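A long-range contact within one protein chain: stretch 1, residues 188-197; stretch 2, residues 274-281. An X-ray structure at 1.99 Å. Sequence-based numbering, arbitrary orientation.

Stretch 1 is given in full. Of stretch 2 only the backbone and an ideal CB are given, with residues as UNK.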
ATOM      1  N   LEU A 188      11.396  -8.373  11.148  1.00 19.27           N
ATOM      2  CA  LEU A 188      11.334  -7.458  10.000  1.00 19.00           C
ATOM      3  C   LEU A 188      10.495  -8.095   8.893  1.00 18.19           C
ATOM      4  O   LEU A 188      10.704  -9.214   8.619  1.00 18.22           O
ATOM      5  CB  LEU A 188      12.690  -7.290   9.371  1.00 19.75           C
ATOM      6  CG  LEU A 188      12.829  -6.062   8.425  1.00 21.81           C
ATOM      7  CD1 LEU A 188      12.243  -4.725   8.972  1.00 19.81           C
ATOM      8  CD2 LEU A 188      14.349  -5.964   7.955  1.00 20.80           C
ATOM      9  N   MET A 189       9.677  -7.297   8.219  1.00 17.67           N
ATOM     10  CA  MET A 189       8.931  -7.808   7.038  1.00 17.09           C
ATOM     11  C   MET A 189       8.467  -6.539   6.296  1.00 16.89           C
ATOM     12  O   MET A 189       8.113  -5.524   6.924  1.00 16.96           O
ATOM     13  CB  MET A 189       7.674  -8.642   7.501  1.00 16.58           C
ATOM     14  CG  MET A 189       6.923  -9.340   6.260  1.00 16.21           C
ATOM     15  SD  MET A 189       5.266  -9.809   6.777  1.00 17.80           S
ATOM     16  CE  MET A 189       4.523  -8.196   6.650  1.00 15.53           C
ATOM     17  N   GLY A 190       8.435  -6.573   4.972  1.00 18.11           N
ATOM     18  CA  GLY A 190       7.824  -5.540   4.220  1.00 16.58           C
ATOM     19  C   GLY A 190       6.425  -5.826   3.782  1.00 16.05           C
ATOM     20  O   GLY A 190       6.001  -7.000   3.525  1.00 16.12           O
ATOM     21  N   ASP A 191       5.717  -4.761   3.473  1.00 15.99           N
ATOM     22  CA  ASP A 191       4.307  -4.924   3.138  1.00 15.66           C
ATOM     23  C   ASP A 191       4.270  -5.766   1.871  1.00 15.62           C
ATOM     24  O   ASP A 191       5.119  -5.604   0.896  1.00 15.86           O
ATOM     25  CB  ASP A 191       3.582  -3.586   2.712  1.00 15.80           C
ATOM     26  CG  ASP A 191       3.004  -2.800   3.946  1.00 16.07           C
ATOM     27  OD1 ASP A 191       2.806  -3.401   5.046  1.00 17.22           O
ATOM     28  OD2 ASP A 191       2.771  -1.590   3.836  1.00 19.14           O
ATOM     29  N   GLY A 192       3.304  -6.666   1.871  1.00 15.44           N
ATOM     30  CA  GLY A 192       3.199  -7.629   0.696  1.00 15.58           C
ATOM     31  C   GLY A 192       3.919  -9.003   0.977  1.00 15.72           C
ATOM     32  O   GLY A 192       3.487 -10.102   0.500  1.00 15.92           O
ATOM     33  N   GLU A 193       4.989  -8.934   1.715  1.00 15.79           N
ATOM     34  CA  GLU A 193       5.709 -10.183   2.178  1.00 16.06           C
ATOM     35  C   GLU A 193       6.073 -11.026   0.956  1.00 16.48           C
ATOM     36  O   GLU A 193       5.792 -12.289   0.939  1.00 16.75           O
ATOM     37  CB  GLU A 193       4.850 -11.034   3.178  1.00 15.91           C
ATOM     38  CG  GLU A 193       5.762 -12.157   3.896  1.00 16.30           C
ATOM     39  CD  GLU A 193       4.921 -12.838   4.970  1.00 20.71           C
ATOM     40  OE1 GLU A 193       3.654 -12.847   4.739  1.00 15.98           O
ATOM     41  OE2 GLU A 193       5.498 -13.315   6.005  1.00 18.05           O
ATOM     42  N   VAL A 194       6.683 -10.397  -0.083  1.00 16.69           N
ATOM     43  CA  VAL A 194       6.493 -11.032  -1.474  1.00 17.09           C
ATOM     44  C   VAL A 194       7.411 -12.226  -1.724  1.00 17.76           C
ATOM     45  O   VAL A 194       7.243 -12.966  -2.730  1.00 18.82           O
ATOM     46  CB  VAL A 194       6.695  -9.933  -2.627  1.00 17.18           C
ATOM     47  CG1 VAL A 194       5.664  -8.735  -2.550  1.00 16.71           C
ATOM     48  CG2 VAL A 194       8.180  -9.323  -2.615  1.00 17.48           C
ATOM     49  N   GLY A 195       8.384 -12.443  -0.851  1.00 17.93           N
ATOM     50  CA  GLY A 195       9.245 -13.645  -0.980  1.00 23.25           C
ATOM     51  C   GLY A 195       8.584 -14.884  -0.334  1.00 21.09           C
ATOM     52  O   GLY A 195       9.078 -15.977  -0.434  1.00 21.13           O
ATOM     53  N   VAL A 196       7.488 -14.646   0.387  1.00 20.05           N
ATOM     54  CA  VAL A 196       6.729 -15.674   1.165  1.00 18.39           C
ATOM     55  C   VAL A 196       6.912 -15.534   2.704  1.00 21.85           C
ATOM     56  O   VAL A 196       6.005 -15.862   3.514  1.00 21.96           O
ATOM     57  CB  VAL A 196       6.916 -17.123   0.672  1.00 22.74           C
ATOM     58  CG1 VAL A 196       7.942 -17.995   1.447  1.00 19.84           C
ATOM     59  CG2 VAL A 196       5.530 -17.921   0.787  1.00 21.04           C
ATOM     60  N   SER A 197       8.029 -15.017   3.164  1.00 22.66           N
ATOM     61  CA  SER A 197       8.179 -15.028   4.588  1.00 21.72           C
ATOM     62  C   SER A 197       8.776 -13.722   5.074  1.00 20.16           C
ATOM     63  O   SER A 197       9.252 -12.874   4.378  1.00 21.14           O
ATOM     64  CB  SER A 197       9.147 -16.170   5.134  1.00 19.36           C
ATOM     65  OG  SER A 197      10.508 -15.563   5.034  1.00 22.19           O
ATOM     66  N   UNK A 274      -3.798   0.033   1.380  1.00 17.48           N
ATOM     67  CA  UNK A 274      -2.389  -0.398   1.594  1.00 16.96           C
ATOM     68  C   UNK A 274      -2.477  -1.921   1.555  1.00 18.18           C
ATOM     69  O   UNK A 274      -3.583  -2.518   1.600  1.00 17.59           O
ATOM     70  CB  UNK A 274      -1.789   0.118   2.904  1.00 16.96           C
ATOM     71  N   UNK A 275      -1.321  -2.544   1.358  1.00 16.73           N
ATOM     72  CA  UNK A 275      -1.229  -3.957   1.246  1.00 18.75           C
ATOM     73  C   UNK A 275      -0.491  -4.544   2.458  1.00 16.07           C
ATOM     74  O   UNK A 275       0.609  -4.012   2.917  1.00 15.54           O
ATOM     75  CB  UNK A 275      -0.532  -4.333  -0.063  1.00 18.75           C
ATOM     76  N   UNK A 276      -1.071  -5.631   2.978  1.00 15.43           N
ATOM     77  CA  UNK A 276      -0.386  -6.399   4.064  1.00 15.23           C
ATOM     78  C   UNK A 276       0.351  -7.536   3.539  1.00 15.18           C
ATOM     79  O   UNK A 276       1.528  -7.528   3.739  1.00 15.16           O
ATOM     80  CB  UNK A 276      -1.374  -6.909   5.115  1.00 15.23           C
ATOM     81  N   UNK A 277      -0.349  -8.499   2.777  1.00 15.32           N
ATOM     82  CA  UNK A 277       0.404  -9.586   2.246  1.00 15.45           C
ATOM     83  C   UNK A 277      -0.326 -10.105   1.082  1.00 15.80           C
ATOM     84  O   UNK A 277      -1.604 -10.082   1.054  1.00 15.97           O
ATOM     85  CB  UNK A 277       0.655 -10.681   3.285  1.00 15.45           C
ATOM     86  N   UNK A 278       0.471 -10.574   0.085  1.00 17.38           N
ATOM     87  CA  UNK A 278      -0.164 -11.204  -1.111  1.00 16.59           C
ATOM     88  C   UNK A 278       0.221 -12.622  -1.310  1.00 20.59           C
ATOM     89  O   UNK A 278       0.025 -13.158  -2.360  1.00 21.68           O
ATOM     90  CB  UNK A 278       0.192 -10.432  -2.383  1.00 16.59           C
ATOM     91  N   UNK A 279       0.661 -13.312  -0.276  1.00 19.11           N
ATOM     92  CA  UNK A 279       1.240 -14.576  -0.639  1.00 22.10           C
ATOM     93  C   UNK A 279       0.477 -15.683   0.201  1.00 25.98           C
ATOM     94  O   UNK A 279       0.812 -16.837   0.090  1.00 28.93           O
ATOM     95  CB  UNK A 279       2.748 -14.574  -0.379  1.00 22.10           C
ATOM     96  N   UNK A 280      -0.400 -15.312   1.164  1.00 25.55           N
ATOM     97  CA  UNK A 280      -1.008 -16.324   2.026  1.00 24.53           C
ATOM     98  C   UNK A 280      -2.251 -16.855   1.280  1.00 25.53           C
ATOM     99  O   UNK A 280      -2.567 -16.456   0.121  1.00 26.52           O
ATOM    100  CB  UNK A 280      -1.370 -15.751   3.397  1.00 24.53           C
ATOM    101  N   UNK A 281      -2.943 -17.843   1.880  1.00 29.63           N
ATOM    102  CA  UNK A 281      -4.026 -18.458   1.109  1.00 28.04           C
ATOM    103  C   UNK A 281      -5.103 -17.389   0.739  1.00 26.27           C
ATOM    104  O   UNK A 281      -5.776 -17.476  -0.236  1.00 24.92           O
ATOM    105  CB  UNK A 281      -4.653 -19.602   1.908  1.00 28.04           C
TER

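Two backbone hydrogen bonds fix the register before any side chain is considered. Gly 192 N donates to the carbonyl O of position 276 at 2.7 Å, and the N of position 278 donates to Gly 192 O at 3.1 Å. They form a single beta bridge between Gly 192 and position 277.

Position 274 points its CB sideways. Little constrains it, and many side chains would suit. The residue is Gln 274, whose nearest side-chain approach is CB to Asp 191 OD2 at 5.1 Å.

Position 275 also points sideways. The ideal CB has no stretch 1 atom closer than Gly 192 N at 4.9 Å, so a branched apolar group would fit; Val, Ile or Leu would serve. The residue is Ile 275, whose CG2 lies 3.9 Å from Gly 192 CA. Ile 275 N donates to water 1 at 2.9 Å, and that water donates to Asp 191 OD2 at 3.0 Å.

Position 276 points away. Stretch 1 uses its carbonyl and leaves the side chain open. The residue is Ser 276, its OG hydrogen-bonded elsewhere in the structure.

Position 277 points sideways, with its ideal CB 4.0 Å from both Glu 193 OE1 and Gly 192 O. An acid would be unfavorable beside that carboxylate; neutral polar or basic side chains would suit. The residue is Gln 277. Gln 277 OE1 accepts from the N of position 279 at 2.8 Å and from the N of position 280 at 2.6 Å, tying the side chain to the loop after the strand.

Position 278 points sideways. Val 194 CG1 offers an apolar neighbor, so a small or medium apolar residue would suit. The residue is Val 278, with CG2 4.2 Å from Val 194 CG1.

Position 279 points toward stretch 1. The space lies against the Glu 193 to Val 196 turn, so a compact apolar side chain is favored; Thr is also conceivable. The residue is Val 279. Val 279 CG1 comes within 3.1 Å of Glu 193 O and 3.8 Å of Val 194 CA, and Val 279 CG2 lies 4.0 Å from Val 196 CA.

Position 280 points sideways into open space, so many side chains would suit, though an acid would have Glu 193 not far off. The residue is nevertheless Asp 280. Asp 280 OD2 is 4.1 Å from Glu 193 OE1, a like-charge approach, while water 2 donates to Asp 280 OD1 at 2.6 Å and to Val 196 O at 2.9 Å.

Position 281 is out of reach, with phi near -61°, which permits proline. It is Pro 281.

Stretch 2 274-281: QISQVVDP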
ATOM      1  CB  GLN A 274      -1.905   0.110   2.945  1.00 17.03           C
ATOM      2  CG  GLN A 274      -1.882   1.643   3.013  1.00 17.74           C
ATOM      3  CD  GLN A 274      -1.161   2.163   4.243  1.00 17.98           C
ATOM      4  OE1 GLN A 274      -1.274   1.515   5.290  1.00 19.22           O
ATOM      5  NE2 GLN A 274      -0.441   3.353   4.159  1.00 22.49           N
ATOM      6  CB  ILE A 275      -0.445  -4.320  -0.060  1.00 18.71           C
ATOM      7  CG1 ILE A 275      -1.305  -4.035  -1.332  1.00 17.01           C
ATOM      8  CG2 ILE A 275      -0.125  -5.837  -0.145  1.00 16.25           C
ATOM      9  CD1 ILE A 275      -0.400  -3.988  -2.605  1.00 16.43           C
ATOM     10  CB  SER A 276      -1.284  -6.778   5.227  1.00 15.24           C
ATOM     11  OG  SER A 276      -1.783  -5.583   5.979  1.00 15.43           O
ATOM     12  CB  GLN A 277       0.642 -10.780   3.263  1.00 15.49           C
ATOM     13  CG  GLN A 277      -0.573 -11.357   3.971  1.00 15.58           C
ATOM     14  CD  GLN A 277      -1.332 -12.305   3.066  1.00 16.03           C
ATOM     15  OE1 GLN A 277      -0.689 -12.914   2.161  1.00 16.62           O
ATOM     16  NE2 GLN A 277      -2.578 -12.645   3.465  1.00 16.26           N
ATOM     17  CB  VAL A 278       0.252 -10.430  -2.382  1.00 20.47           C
ATOM     18  CG1 VAL A 278      -0.201  -8.963  -2.202  1.00 21.47           C
ATOM     19  CG2 VAL A 278       1.844 -10.377  -2.495  1.00 16.68           C
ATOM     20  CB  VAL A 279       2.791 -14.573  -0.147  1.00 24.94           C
ATOM     21  CG1 VAL A 279       3.669 -13.494  -0.895  1.00 17.26           C
ATOM     22  CG2 VAL A 279       2.937 -14.402   1.299  1.00 20.73           C
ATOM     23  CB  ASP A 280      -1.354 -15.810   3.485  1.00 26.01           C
ATOM     24  CG  ASP A 280      -0.084 -15.285   4.291  1.00 27.75           C
ATOM     25  OD1 ASP A 280       0.979 -15.899   4.107  1.00 29.86           O
ATOM     26  OD2 ASP A 280      -0.148 -14.308   5.119  1.00 20.79           O
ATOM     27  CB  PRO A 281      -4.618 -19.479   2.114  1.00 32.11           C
ATOM     28  CG  PRO A 281      -3.396 -19.908   3.024  1.00 32.78           C
ATOM     29  CD  PRO A 281      -2.654 -18.518   3.171  1.00 32.03           C
TER
HETATM   30  O   HOH W   1       1.238  -1.226   1.320  1.00  2.00           O
HETATM   31  O   HOH W   2       3.401 -16.945   4.286  1.00 23.28           O
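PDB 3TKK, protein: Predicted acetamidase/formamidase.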